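PDB 6G44: putative major capsid protein from Cafeteriavirus-dependent mavirus, which probably forms trimeric double jelly-roll capsomers that assemble into the protein shell of the virophage. Local coordinates for residues Y310-P313 / G314-N317; E360-D364 / S365-I369; E374-Q377 / L378-L381. One frame throughout, in Å; residues are numbered along the deposited sequence. Where two conformers were deposited one is given.

How the contacts relate
None of the three contacts is fully in the core: contact 1 lies at the surface, while contacts 2 and 3 are partly buried. Each is a local turn of chain held by main-chain bonds, but each closes differently: a 3-10 turn at 310-317, a bulged hairpin at 360-369, the first turns of a helix at 374-381. Contacts 2 and 3 use consecutive elements, strand 366-369 and helix 375-384, and their nearest atoms lie about 7 Å apart. Within contact 1 side chains touch little, and R316 is spent on outside partners; in contact 2 the K362 chain lies along V367; contact 3 adds a capping box. All three touch the second subunit, contact 2 through I369 alone.

Contact 1 of 3, residues Y310-P313 / G314-N317; sequences YGIP and GERN. With SO4 (sulfate ion), chain B.
I312 and P313 offer their carbonyls to the two amides that follow G314, and these main-chain bonds fold the loop into a short 3-10 turn. E315 N donates to I312 O at 3.0 Å, and R316 N to P313 O at 3.1 Å. In the first bond the amide lies above the carbonyl plane, 54° out of it, and the second is much the same; neither donor sits on a lone pair, in keeping with the tight curl of the chain. A weak second bond, R316 N to I312 O at 3.5 Å, spans one residue more.

Water extends the backbone chemistry: one molecule donates to P313 O at 3.0 Å and to R316 O at 2.8 Å. Side-chain contact within the turn is slight: the CD1 methyl of I312 comes 3.7 Å from E315 OE2, where the two side chains run obliquely past each other. R316 instead lays its CG against P313 O before bending at chi3 (70°), and its guanidinium goes on to T458 O and G396 O.

Beyond the turn, N317 ND2 donates to O3 of a sulfate at 2.8 Å, an ion probably from the crystallisation liquor that K307 and K318 also hold. I312 and P313 meanwhile pack on Y185 of the second subunit. The chemistry implies a turn shaped by its peptides, with its one buried side chain, R316, tying it to neighbouring loops.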
loop_
_atom_site.group_PDB
_atom_site.type_symbol
_atom_site.label_atom_id
_atom_site.label_comp_id
_atom_site.label_asym_id
_atom_site.label_seq_id
_atom_site.Cartn_x
_atom_site.Cartn_y
_atom_site.Cartn_z
ATOM N N TYR C 310 25.763 11.615 19.169
ATOM C CA TYR C 310 25.809 11.922 17.723
ATOM C C TYR C 310 27.199 11.697 17.123
ATOM O O TYR C 310 27.437 12.037 15.962
ATOM C CB TYR C 310 25.359 13.370 17.492
ATOM C CG TYR C 310 26.177 14.394 18.273
ATOM C CD1 TYR C 310 27.410 14.836 17.806
ATOM C CD2 TYR C 310 25.711 14.895 19.486
ATOM C CE1 TYR C 310 28.143 15.761 18.546
ATOM C CE2 TYR C 310 26.447 15.816 20.231
ATOM C CZ TYR C 310 27.644 16.231 19.752
ATOM O OH TYR C 310 28.349 17.153 20.531
ATOM N N GLY C 311 28.125 11.128 17.903
ATOM C CA GLY C 311 29.474 10.815 17.420
ATOM C C GLY C 311 29.555 9.461 16.741
ATOM O O GLY C 311 28.542 8.873 16.374
ATOM N N ILE C 312 30.773 8.947 16.578
ATOM C CA ILE C 312 30.997 7.648 15.951
ATOM C C ILE C 312 30.071 6.599 16.606
ATOM O O ILE C 312 30.078 6.449 17.824
ATOM C CB ILE C 312 32.485 7.218 16.091
ATOM C CG1 ILE C 312 33.383 8.150 15.260
ATOM C CG2 ILE C 312 32.669 5.771 15.660
ATOM C CD1 ILE C 312 34.873 7.960 15.518
ATOM N N PRO C 313 29.278 5.877 15.800
ATOM C CA PRO C 313 28.275 5.016 16.451
ATOM C C PRO C 313 28.882 3.938 17.350
ATOM O O PRO C 313 28.360 3.682 18.441
ATOM C CB PRO C 313 27.501 4.421 15.277
ATOM C CG PRO C 313 27.675 5.395 14.180
ATOM C CD PRO C 313 29.006 6.055 14.364
ATOM N N GLY C 314 30.012 3.374 16.941
ATOM C CA GLY C 314 30.655 2.320 17.721
ATOM C C GLY C 314 31.243 2.811 19.027
ATOM O O GLY C 314 31.588 1.995 19.879
ATOM N N GLU C 315 31.383 4.118 19.185
ATOM C CA GLU C 315 31.844 4.705 20.443
ATOM C C GLU C 315 30.725 5.100 21.391
ATOM O O GLU C 315 30.999 5.449 22.522
ATOM C CB GLU C 315 32.756 5.913 20.202
ATOM C CG GLU C 315 34.116 5.520 19.622
ATOM C CD GLU C 315 35.068 6.691 19.424
ATOM O OE1 GLU C 315 34.882 7.792 20.028
ATOM O OE2 GLU C 315 36.046 6.501 18.654
ATOM N N ARG C 316 29.457 5.075 20.961
ATOM C CA ARG C 316 28.370 5.402 21.894
ATOM C C ARG C 316 28.437 4.441 23.093
ATOM O O ARG C 316 28.729 3.230 22.932
ATOM C CB ARG C 316 27.014 5.282 21.200
ATOM C CG ARG C 316 26.790 6.319 20.108
ATOM C CD ARG C 316 25.413 6.161 19.463
ATOM N NE ARG C 316 24.367 6.548 20.385
ATOM C CZ ARG C 316 23.080 6.644 20.058
ATOM N NH1 ARG C 316 22.679 6.230 18.854
ATOM N NH2 ARG C 316 22.194 7.069 20.956
ATOM N N ASN C 317 28.179 4.970 24.284
ATOM C CA ASN C 317 28.247 4.144 25.493
ATOM C C ASN C 317 27.258 2.987 25.399
ATOM O O ASN C 317 26.110 3.208 25.041
ATOM C CB ASN C 317 27.945 4.954 26.733
ATOM C CG ASN C 317 28.964 6.045 26.980
ATOM O OD1 ASN C 317 28.804 7.188 26.554
ATOM N ND2 ASN C 317 30.045 5.679 27.670
HETATM S S SO4 B . 31.235 2.095 27.237
HETATM O O1 SO4 B . 32.248 3.042 26.727
HETATM O O2 SO4 B . 31.836 1.065 28.112
HETATM O O3 SO4 B . 30.295 2.872 28.074
HETATM O O4 SO4 B . 30.590 1.402 26.078
HETATM O O HOH W 1 28.226 1.720 20.650
#

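Contact 2 of 3, residues E360-D364 / S365-I369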
loop_
_atom_site.group_PDB
_atom_site.type_symbol
_atom_site.label_atom_id
_atom_site.label_comp_id
_atom_site.label_asym_id
_atom_site.label_seq_id
_atom_site.Cartn_x
_atom_site.Cartn_y
_atom_site.Cartn_z
ATOM N N GLU C 360 20.585 -10.974 25.107
ATOM C CA GLU C 360 20.909 -12.338 25.530
ATOM C C GLU C 360 19.796 -12.844 26.439
ATOM O O GLU C 360 19.408 -12.165 27.381
ATOM C CB GLU C 360 22.269 -12.390 26.239
ATOM C CG GLU C 360 23.414 -11.954 25.328
ATOM C CD GLU C 360 24.808 -12.184 25.901
ATOM O OE1 GLU C 360 25.769 -11.598 25.324
ATOM O OE2 GLU C 360 24.957 -12.937 26.886
ATOM N N ILE C 361 19.304 -14.044 26.126
ATOM C CA ILE C 361 18.177 -14.661 26.805
ATOM C C ILE C 361 18.655 -15.951 27.515
ATOM O O ILE C 361 19.373 -16.735 26.936
ATOM C CB ILE C 361 17.048 -15.063 25.836
ATOM C CG1 ILE C 361 16.682 -13.947 24.841
ATOM C CG2 ILE C 361 15.818 -15.517 26.636
ATOM C CD1 ILE C 361 16.124 -12.709 25.469
ATOM N N LYS C 362 18.244 -16.118 28.772
ATOM C CA LYS C 362 18.412 -17.389 29.507
ATOM C C LYS C 362 17.025 -17.968 29.712
ATOM O O LYS C 362 16.137 -17.250 30.151
ATOM C CB LYS C 362 19.071 -17.126 30.850
ATOM C CG LYS C 362 19.021 -18.289 31.834
ATOM C CD LYS C 362 19.813 -17.929 33.090
ATOM C CE LYS C 362 19.852 -19.074 34.093
ATOM N NZ LYS C 362 18.486 -19.484 34.544
ATOM N N VAL C 363 16.831 -19.245 29.381
ATOM C CA VAL C 363 15.594 -19.955 29.740
ATOM C C VAL C 363 16.032 -21.220 30.454
ATOM O O VAL C 363 16.696 -22.055 29.848
ATOM C CB VAL C 363 14.703 -20.309 28.538
ATOM C CG1 VAL C 363 13.475 -21.114 28.980
ATOM C CG2 VAL C 363 14.263 -19.047 27.796
ATOM N N ASP C 364 15.646 -21.354 31.724
ATOM C CA ASP C 364 16.061 -22.502 32.557
ATOM C C ASP C 364 17.602 -22.593 32.522
ATOM O O ASP C 364 18.251 -21.576 32.757
ATOM C CB ASP C 364 15.302 -23.769 32.112
ATOM C CG ASP C 364 13.790 -23.628 32.239
ATOM O OD1 ASP C 364 13.329 -22.765 33.009
ATOM O OD2 ASP C 364 13.060 -24.415 31.587
ATOM N N SER C 365 18.196 -23.746 32.190
ATOM C CA SER C 365 19.656 -23.905 32.174
ATOM C C SER C 365 20.321 -23.404 30.897
ATOM O O SER C 365 21.541 -23.445 30.784
ATOM C CB SER C 365 20.028 -25.387 32.347
ATOM O OG SER C 365 19.513 -25.901 33.553
ATOM N N ASP C 366 19.525 -22.941 29.929
ATOM C CA ASP C 366 20.023 -22.555 28.612
ATOM C C ASP C 366 20.316 -21.052 28.604
ATOM O O ASP C 366 19.389 -20.248 28.695
ATOM C CB ASP C 366 18.946 -22.900 27.586
ATOM C CG ASP C 366 19.470 -23.037 26.194
ATOM O OD1 ASP C 366 20.482 -22.398 25.828
ATOM O OD2 ASP C 366 18.854 -23.808 25.439
ATOM N N VAL C 367 21.588 -20.688 28.480
ATOM C CA VAL C 367 22.053 -19.311 28.680
ATOM C C VAL C 367 22.649 -18.702 27.413
ATOM O O VAL C 367 23.084 -19.407 26.508
ATOM C CB VAL C 367 23.094 -19.221 29.816
ATOM C CG1 VAL C 367 22.505 -19.783 31.105
ATOM C CG2 VAL C 367 24.380 -19.963 29.464
ATOM N N GLY C 368 22.644 -17.374 27.368
ATOM C CA GLY C 368 23.341 -16.623 26.314
ATOM C C GLY C 368 22.684 -16.694 24.947
ATOM O O GLY C 368 23.345 -16.464 23.930
ATOM N N ILE C 369 21.390 -16.992 24.909
ATOM C CA ILE C 369 20.728 -17.189 23.611
ATOM C C ILE C 369 20.615 -15.809 22.935
ATOM O O ILE C 369 20.241 -14.826 23.582
ATOM C CB ILE C 369 19.333 -17.812 23.756
ATOM C CG1 ILE C 369 19.417 -19.151 24.516
ATOM C CG2 ILE C 369 18.688 -18.009 22.375
ATOM C CD1 ILE C 369 18.116 -19.504 25.202
#
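The E360 carboxylate, the flat group of this bulged beta hairpin that approaches the partner strand, brings OE2 to 4.1 Å from G368 CA. I361, V363, D366 and I369 occupy one face of the hairpin, while E360, K362 and V367 lie on the other. One edge, that of 360-364, is bonded through E360, K362 and D364 to strand 448-457; 366-369 is the outermost strand of this four-stranded sheet within the chain. A type II' turn from V363 to D366 joins the strands, D364 taking a positive phi of 54°.

Two hydrogen-bonded pairs set the register. Next to the turn, V363 N donates to D366 O at 2.8 Å, and D366 N returns a bond to V363 O. Further on, I361 N meets I369 O at 2.8 Å on a lone pair in the carbonyl plane, and I369 N answers to I361 O at 2.9 Å. Between the pairs the register slips by one residue: G368 and I369 both face I361, a G1 bulge in which G368 has a positive phi of 72°.

On the first face, I361 CB and I369 CB stand 4.1 Å apart, and L435 covers D366 and I369 there; I369 also packs on S40 of the second subunit. CA-H...O contacts from E360 to I369 O and from K362 to D366 O supplement the amide bonds. Across the other face, the K362 chain lies beside V367, with K362 CD 3.8 Å from V367 CG1. A final bend at chi4 (-60°) then carries K362 NZ to D364 O, 2.8 Å away.

Contact 3 of 3, residues E374-Q377 / L378-L381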
loop_
_atom_site.group_PDB
_atom_site.type_symbol
_atom_site.label_atom_id
_atom_site.label_comp_id
_atom_site.label_asym_id
_atom_site.label_seq_id
_atom_site.Cartn_x
_atom_site.Cartn_y
_atom_site.Cartn_z
ATOM N N GLU C 374 23.517 -9.156 16.044
ATOM C CA GLU C 374 23.774 -7.728 16.079
ATOM C C GLU C 374 22.455 -7.004 15.753
ATOM O O GLU C 374 21.420 -7.642 15.544
ATOM C CB GLU C 374 24.965 -7.321 15.192
ATOM C CG GLU C 374 25.297 -8.172 13.965
ATOM C CD GLU C 374 24.275 -8.098 12.842
ATOM O OE1 GLU C 374 23.184 -7.534 13.034
ATOM O OE2 GLU C 374 24.563 -8.620 11.736
ATOM N N GLN C 375 22.501 -5.693 15.706
ATOM C CA GLN C 375 21.275 -4.897 15.683
ATOM C C GLN C 375 20.408 -5.175 14.458
ATOM O O GLN C 375 19.165 -5.274 14.575
ATOM C CB GLN C 375 21.590 -3.403 15.817
ATOM C CG GLN C 375 20.366 -2.567 16.105
ATOM C CD GLN C 375 20.719 -1.137 16.434
ATOM O OE1 GLN C 375 21.469 -0.471 15.720
ATOM N NE2 GLN C 375 20.143 -0.651 17.510
ATOM N N GLN C 376 21.010 -5.317 13.290
ATOM C CA GLN C 376 20.260 -5.619 12.066
ATOM C C GLN C 376 19.542 -6.969 12.186
ATOM O O GLN C 376 18.386 -7.088 11.800
ATOM C CB GLN C 376 21.166 -5.618 10.845
ATOM C CG GLN C 376 20.393 -5.752 9.538
ATOM C CD GLN C 376 19.512 -4.532 9.220
ATOM O OE1 GLN C 376 18.348 -4.665 8.808
ATOM N NE2 GLN C 376 20.049 -3.363 9.414
ATOM N N GLN C 377 20.203 -7.965 12.774
ATOM C CA GLN C 377 19.559 -9.257 12.969
ATOM C C GLN C 377 18.458 -9.161 13.996
ATOM O O GLN C 377 17.450 -9.850 13.878
ATOM C CB GLN C 377 20.590 -10.299 13.375
ATOM C CG GLN C 377 21.578 -10.627 12.269
ATOM C CD GLN C 377 22.801 -11.380 12.782
ATOM O OE1 GLN C 377 23.497 -10.898 13.669
ATOM N NE2 GLN C 377 23.048 -12.584 12.238
ATOM N N LEU C 378 18.648 -8.363 15.042
ATOM C CA LEU C 378 17.568 -8.140 16.032
ATOM C C LEU C 378 16.338 -7.496 15.370
ATOM O O LEU C 378 15.191 -7.831 15.691
ATOM C CB LEU C 378 18.069 -7.310 17.200
ATOM C CG LEU C 378 19.113 -8.022 18.086
ATOM C CD1 LEU C 378 19.630 -7.013 19.094
ATOM C CD2 LEU C 378 18.584 -9.267 18.751
ATOM N N TYR C 379 16.583 -6.572 14.453
ATOM C CA TYR C 379 15.500 -5.977 13.661
ATOM C C TYR C 379 14.794 -7.030 12.825
ATOM O O TYR C 379 13.554 -7.054 12.752
ATOM C CB TYR C 379 16.072 -4.870 12.777
ATOM C CG TYR C 379 15.089 -4.250 11.805
ATOM C CD1 TYR C 379 14.062 -3.444 12.266
ATOM C CD2 TYR C 379 15.201 -4.442 10.434
ATOM C CE1 TYR C 379 13.188 -2.847 11.384
ATOM C CE2 TYR C 379 14.326 -3.839 9.551
ATOM C CZ TYR C 379 13.304 -3.069 10.039
ATOM O OH TYR C 379 12.416 -2.439 9.164
ATOM N N GLU C 380 15.559 -7.911 12.188
ATOM C CA GLU C 380 14.972 -8.987 11.397
ATOM C C GLU C 380 14.126 -9.940 12.256
ATOM O O GLU C 380 13.023 -10.328 11.867
ATOM C CB GLU C 380 16.074 -9.717 10.624
ATOM C CG GLU C 380 16.681 -8.844 9.512
ATOM C CD GLU C 380 17.953 -9.405 8.881
ATOM O OE1 GLU C 380 18.415 -10.461 9.289
ATOM O OE2 GLU C 380 18.511 -8.722 7.982
ATOM N N LEU C 381 14.653 -10.273 13.427
ATOM C CA LEU C 381 13.908 -11.103 14.389
ATOM C C LEU C 381 12.574 -10.427 14.739
ATOM O O LEU C 381 11.489 -11.030 14.689
ATOM C CB LEU C 381 14.747 -11.313 15.650
ATOM C CG LEU C 381 14.067 -11.860 16.900
ATOM C CD1 LEU C 381 13.447 -13.236 16.649
ATOM C CD2 LEU C 381 15.037 -11.908 18.085
HETATM O O HOH W 2 17.262 -6.490 7.268
#
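Q376 OE1 and E380 OE2 are bridged by one water, which donates to Q376 OE1 at 2.6 Å and to E380 OE2 at 2.7 Å. A bend at chi2 (67°) turns the Q376 amide forward along the helix, toward Y379 and E380, and OE1 also comes 3.5 Å from Y379 CD2; amide and ring planes stand 75° apart. In the second subunit, D203 lies close to E380 OE2 and might raise its pKa, against a weak, long ion pair with R74.

A capping box opens the helix. E374, the N-cap, accepts from Q377 N through OE1 at 3.0 Å, on the syn side, 29° out of the carboxylate plane, and Q377 OE1 accepts from E374 N at 2.9 Å. Side chains thus accept from two amides at the helix start. Regular i to i+4 bonds follow, the first from L378 N to E374 O.

L378 and L381, both buried, rest on I426 of strand 425-428, and L378 also on L359 of strand 355-363. Y379 meets F391 and F394 of helix 391-394 edge-to-face, its OH bonded to K389 O. Q377 and E380 turn instead to F42 and Y39 of the second subunit, so the helix lies between sheet strands and a subunit interface.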